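Local coordinates for protein fructose-bisphosphatase (Pyrococcus horikoshii, PDB 1VDW) that probably hydrolyses fructose 1,6-bisphosphate to fructose 6-phosphate and phosphate with the help of magnesium, working as a homodimer of the inositol monophosphatase superfamily, at residues 143-148 / 239-244. Numbering follows the deposited sequence.
Sequences RELAEK and ANNEEL
Two hydrogen bonds grip the carbonyl oxygen of Arg143. A water donates to it and also to Asn240 O, bridging the two backbones, and the side-chain amide of Asn240 gives a bond from ND2 to Arg143 O, 2.9 Å long but bent to 121° and so weak. The better use of that amide is outside the pair, where ND2 also donates to Asp188 OD1. Asn240 CG sits in the crowded position between its own N and carbonyl carbon (chi1 63°), which turns the amide toward the 143-148 loop. The aliphatic part of Arg143 borders it, CG lying 3.8 Å from Asn240 ND2, while the guanidinium goes on to a salt bridge with Asp188 and a hydrogen bond to Tyr90 of the second subunit. A second water accepts from Leu145 N and donates a longer bond to Asn240 O.

Next to this polar seam Leu145, with CG anti to its backbone N, extends across Asn241 at about a right angle. Leu145 CD2 rests on Asn241 CB and CG, 3.8 Å from each, and reaches Leu244 CB at 4.1 Å. Asn241 is the N-cap of the helix that follows: an in-plane lone pair of OD1 takes the N-H of Leu244 at 2.9 Å, a fairly straight 153°. An alanine at Asn241 would lose this capping bond and the amide that Leu145 CD2 packs against, and would probably loosen the first turn of the helix.

The contact is surface packing away from the predicted magnesium site. It joins the loop between strands 138-140 and 150-154 to the turn linking strand 234-239 with the C-terminal helix 242-250, at the end of the five-stranded mixed sheet where strand 234-239 finishes and strand 150-154 begins.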
ATOM      1  N   ARG A 143      18.132  -5.897  -2.427  1.00 11.32           N
ATOM      2  CA  ARG A 143      18.229  -7.327  -2.662  1.00 12.14           C
ATOM      3  C   ARG A 143      18.799  -7.582  -4.047  1.00 13.87           C
ATOM      4  O   ARG A 143      18.807  -6.704  -4.908  1.00 13.26           O
ATOM      5  CB  ARG A 143      16.858  -7.994  -2.537  1.00 12.15           C
ATOM      6  CG  ARG A 143      15.862  -7.638  -3.636  1.00 12.70           C
ATOM      7  CD  ARG A 143      14.535  -8.331  -3.366  1.00 13.37           C
ATOM      8  NE  ARG A 143      13.501  -8.012  -4.344  1.00 12.26           N
ATOM      9  CZ  ARG A 143      12.198  -8.130  -4.104  1.00 12.45           C
ATOM     10  NH1 ARG A 143      11.773  -8.548  -2.918  1.00 13.01           N
ATOM     11  NH2 ARG A 143      11.319  -7.852  -5.053  1.00 14.42           N
ATOM     12  N   GLU A 144      19.296  -8.795  -4.247  1.00 16.71           N
ATOM     13  CA  GLU A 144      19.842  -9.175  -5.536  1.00 18.27           C
ATOM     14  C   GLU A 144      18.641  -9.497  -6.420  1.00 18.68           C
ATOM     15  O   GLU A 144      17.663 -10.082  -5.952  1.00 21.13           O
ATOM     16  CB  GLU A 144      20.737 -10.406  -5.375  1.00 22.53           C
ATOM     17  CG  GLU A 144      21.755 -10.597  -6.486  1.00 26.54           C
ATOM     18  CD  GLU A 144      22.693 -11.761  -6.220  1.00 29.08           C
ATOM     19  OE1 GLU A 144      23.685 -11.909  -6.965  1.00 31.79           O
ATOM     20  OE2 GLU A 144      22.436 -12.533  -5.270  1.00 30.95           O
ATOM     21  N   LEU A 145      18.695  -9.094  -7.683  1.00 18.06           N
ATOM     22  CA  LEU A 145      17.603  -9.370  -8.612  1.00 17.69           C
ATOM     23  C   LEU A 145      17.714 -10.838  -9.011  1.00 18.13           C
ATOM     24  O   LEU A 145      18.671 -11.232  -9.678  1.00 19.15           O
ATOM     25  CB  LEU A 145      17.718  -8.473  -9.848  1.00 17.98           C
ATOM     26  CG  LEU A 145      16.608  -8.581 -10.898  1.00 17.41           C
ATOM     27  CD1 LEU A 145      15.252  -8.278 -10.263  1.00 18.04           C
ATOM     28  CD2 LEU A 145      16.900  -7.614 -12.039  1.00 20.31           C
ATOM     29  N   ALA A 146      16.739 -11.646  -8.606  1.00 18.35           N
ATOM     30  CA  ALA A 146      16.774 -13.074  -8.906  1.00 19.43           C
ATOM     31  C   ALA A 146      15.474 -13.649  -9.452  1.00 19.87           C
ATOM     32  O   ALA A 146      15.315 -14.866  -9.530  1.00 19.74           O
ATOM     33  CB  ALA A 146      17.195 -13.847  -7.662  1.00 20.89           C
ATOM     34  N   GLU A 147      14.542 -12.779  -9.822  1.00 18.51           N
ATOM     35  CA  GLU A 147      13.264 -13.211 -10.384  1.00 18.44           C
ATOM     36  C   GLU A 147      12.632 -12.035 -11.104  1.00 16.99           C
ATOM     37  O   GLU A 147      13.185 -10.937 -11.096  1.00 17.66           O
ATOM     38  CB  GLU A 147      12.325 -13.716  -9.285  1.00 19.88           C
ATOM     39  CG  GLU A 147      12.122 -12.751  -8.129  1.00 22.26           C
ATOM     40  CD  GLU A 147      11.004 -13.187  -7.199  1.00 25.68           C
ATOM     41  OE1 GLU A 147      10.908 -14.397  -6.904  1.00 27.30           O
ATOM     42  OE2 GLU A 147      10.226 -12.317  -6.752  1.00 26.23           O
ATOM     43  N   LYS A 148      11.487 -12.252 -11.743  1.00 15.80           N
ATOM     44  CA  LYS A 148      10.841 -11.150 -12.440  1.00 15.49           C
ATOM     45  C   LYS A 148      10.606 -10.104 -11.349  1.00 13.92           C
ATOM     46  O   LYS A 148       9.999 -10.389 -10.314  1.00 14.54           O
ATOM     47  CB  LYS A 148       9.537 -11.605 -13.090  1.00 16.17           C
ATOM     48  CG  LYS A 148       9.122 -10.722 -14.250  1.00 18.15           C
ATOM     49  CD  LYS A 148       7.945 -11.302 -15.003  1.00 18.69           C
ATOM     50  CE  LYS A 148       7.602 -10.440 -16.200  1.00 21.42           C
ATOM     51  NZ  LYS A 148       6.491 -11.018 -17.002  1.00 24.17           N
ATOM     52  N   ALA A 239      16.690   1.583  -8.960  1.00 11.42           N
ATOM     53  CA  ALA A 239      16.676   0.132  -9.038  1.00 11.48           C
ATOM     54  C   ALA A 239      17.853  -0.526  -8.345  1.00 12.12           C
ATOM     55  O   ALA A 239      18.833   0.127  -7.984  1.00 13.36           O
ATOM     56  CB  ALA A 239      16.622  -0.309 -10.505  1.00 13.39           C
ATOM     57  N   ASN A 240      17.745  -1.838  -8.181  1.00 11.75           N
ATOM     58  CA  ASN A 240      18.785  -2.632  -7.539  1.00 13.63           C
ATOM     59  C   ASN A 240      19.635  -3.332  -8.595  1.00 16.18           C
ATOM     60  O   ASN A 240      20.424  -4.222  -8.277  1.00 18.33           O
ATOM     61  CB  ASN A 240      18.144  -3.688  -6.638  1.00 13.07           C
ATOM     62  CG  ASN A 240      17.293  -4.685  -7.413  1.00 12.47           C
ATOM     63  OD1 ASN A 240      17.113  -4.568  -8.629  1.00 13.19           O
ATOM     64  ND2 ASN A 240      16.759  -5.670  -6.706  1.00 13.10           N
ATOM     65  N   ASN A 241      19.485  -2.918  -9.848  1.00 15.33           N
ATOM     66  CA  ASN A 241      20.198  -3.553 -10.948  1.00 17.38           C
ATOM     67  C   ASN A 241      20.257  -2.593 -12.133  1.00 17.30           C
ATOM     68  O   ASN A 241      19.232  -2.065 -12.560  1.00 16.98           O
ATOM     69  CB  ASN A 241      19.449  -4.841 -11.314  1.00 18.08           C
ATOM     70  CG  ASN A 241      20.098  -5.606 -12.442  1.00 20.11           C
ATOM     71  OD1 ASN A 241      19.930  -5.271 -13.612  1.00 21.29           O
ATOM     72  ND2 ASN A 241      20.843  -6.648 -12.092  1.00 20.62           N
ATOM     73  N   GLU A 242      21.460  -2.370 -12.658  1.00 18.78           N
ATOM     74  CA  GLU A 242      21.651  -1.459 -13.784  1.00 18.59           C
ATOM     75  C   GLU A 242      20.933  -1.913 -15.053  1.00 16.78           C
ATOM     76  O   GLU A 242      20.349  -1.094 -15.761  1.00 17.61           O
ATOM     77  CB  GLU A 242      23.147  -1.285 -14.071  1.00 20.64           C
ATOM     78  CG  GLU A 242      23.483  -0.371 -15.251  1.00 22.24           C
ATOM     79  CD  GLU A 242      22.943   1.043 -15.099  1.00 23.26           C
ATOM     80  OE1 GLU A 242      22.971   1.582 -13.971  1.00 25.20           O
ATOM     81  OE2 GLU A 242      22.507   1.627 -16.115  1.00 24.78           O
ATOM     82  N   GLU A 243      20.971  -3.209 -15.343  1.00 17.86           N
ATOM     83  CA  GLU A 243      20.309  -3.718 -16.541  1.00 19.48           C
ATOM     84  C   GLU A 243      18.802  -3.483 -16.475  1.00 17.75           C
ATOM     85  O   GLU A 243      18.181  -3.115 -17.469  1.00 18.07           O
ATOM     86  CB  GLU A 243      20.588  -5.212 -16.728  1.00 21.15           C
ATOM     87  CG  GLU A 243      20.041  -5.773 -18.035  1.00 25.51           C
ATOM     88  CD  GLU A 243      20.304  -7.258 -18.196  1.00 28.74           C
ATOM     89  OE1 GLU A 243      20.036  -7.790 -19.295  1.00 31.89           O
ATOM     90  OE2 GLU A 243      20.775  -7.893 -17.228  1.00 30.94           O
ATOM     91  N   LEU A 244      18.217  -3.696 -15.300  1.00 17.64           N
ATOM     92  CA  LEU A 244      16.785  -3.487 -15.117  1.00 16.78           C
ATOM     93  C   LEU A 244      16.457  -2.008 -15.300  1.00 14.55           C
ATOM     94  O   LEU A 244      15.488  -1.652 -15.970  1.00 15.55           O
ATOM     95  CB  LEU A 244      16.362  -3.950 -13.719  1.00 17.43           C
ATOM     96  CG  LEU A 244      14.946  -3.587 -13.256  1.00 16.71           C
ATOM     97  CD1 LEU A 244      13.923  -4.118 -14.243  1.00 17.62           C
ATOM     98  CD2 LEU A 244      14.701  -4.158 -11.862  1.00 17.22           C
TER
HETATM   99  O   HOH W   1      21.085  -5.930  -6.300  1.00 23.31           O
HETATM  100  O   HOH W   2      21.032  -7.390  -8.832  1.00 31.01           O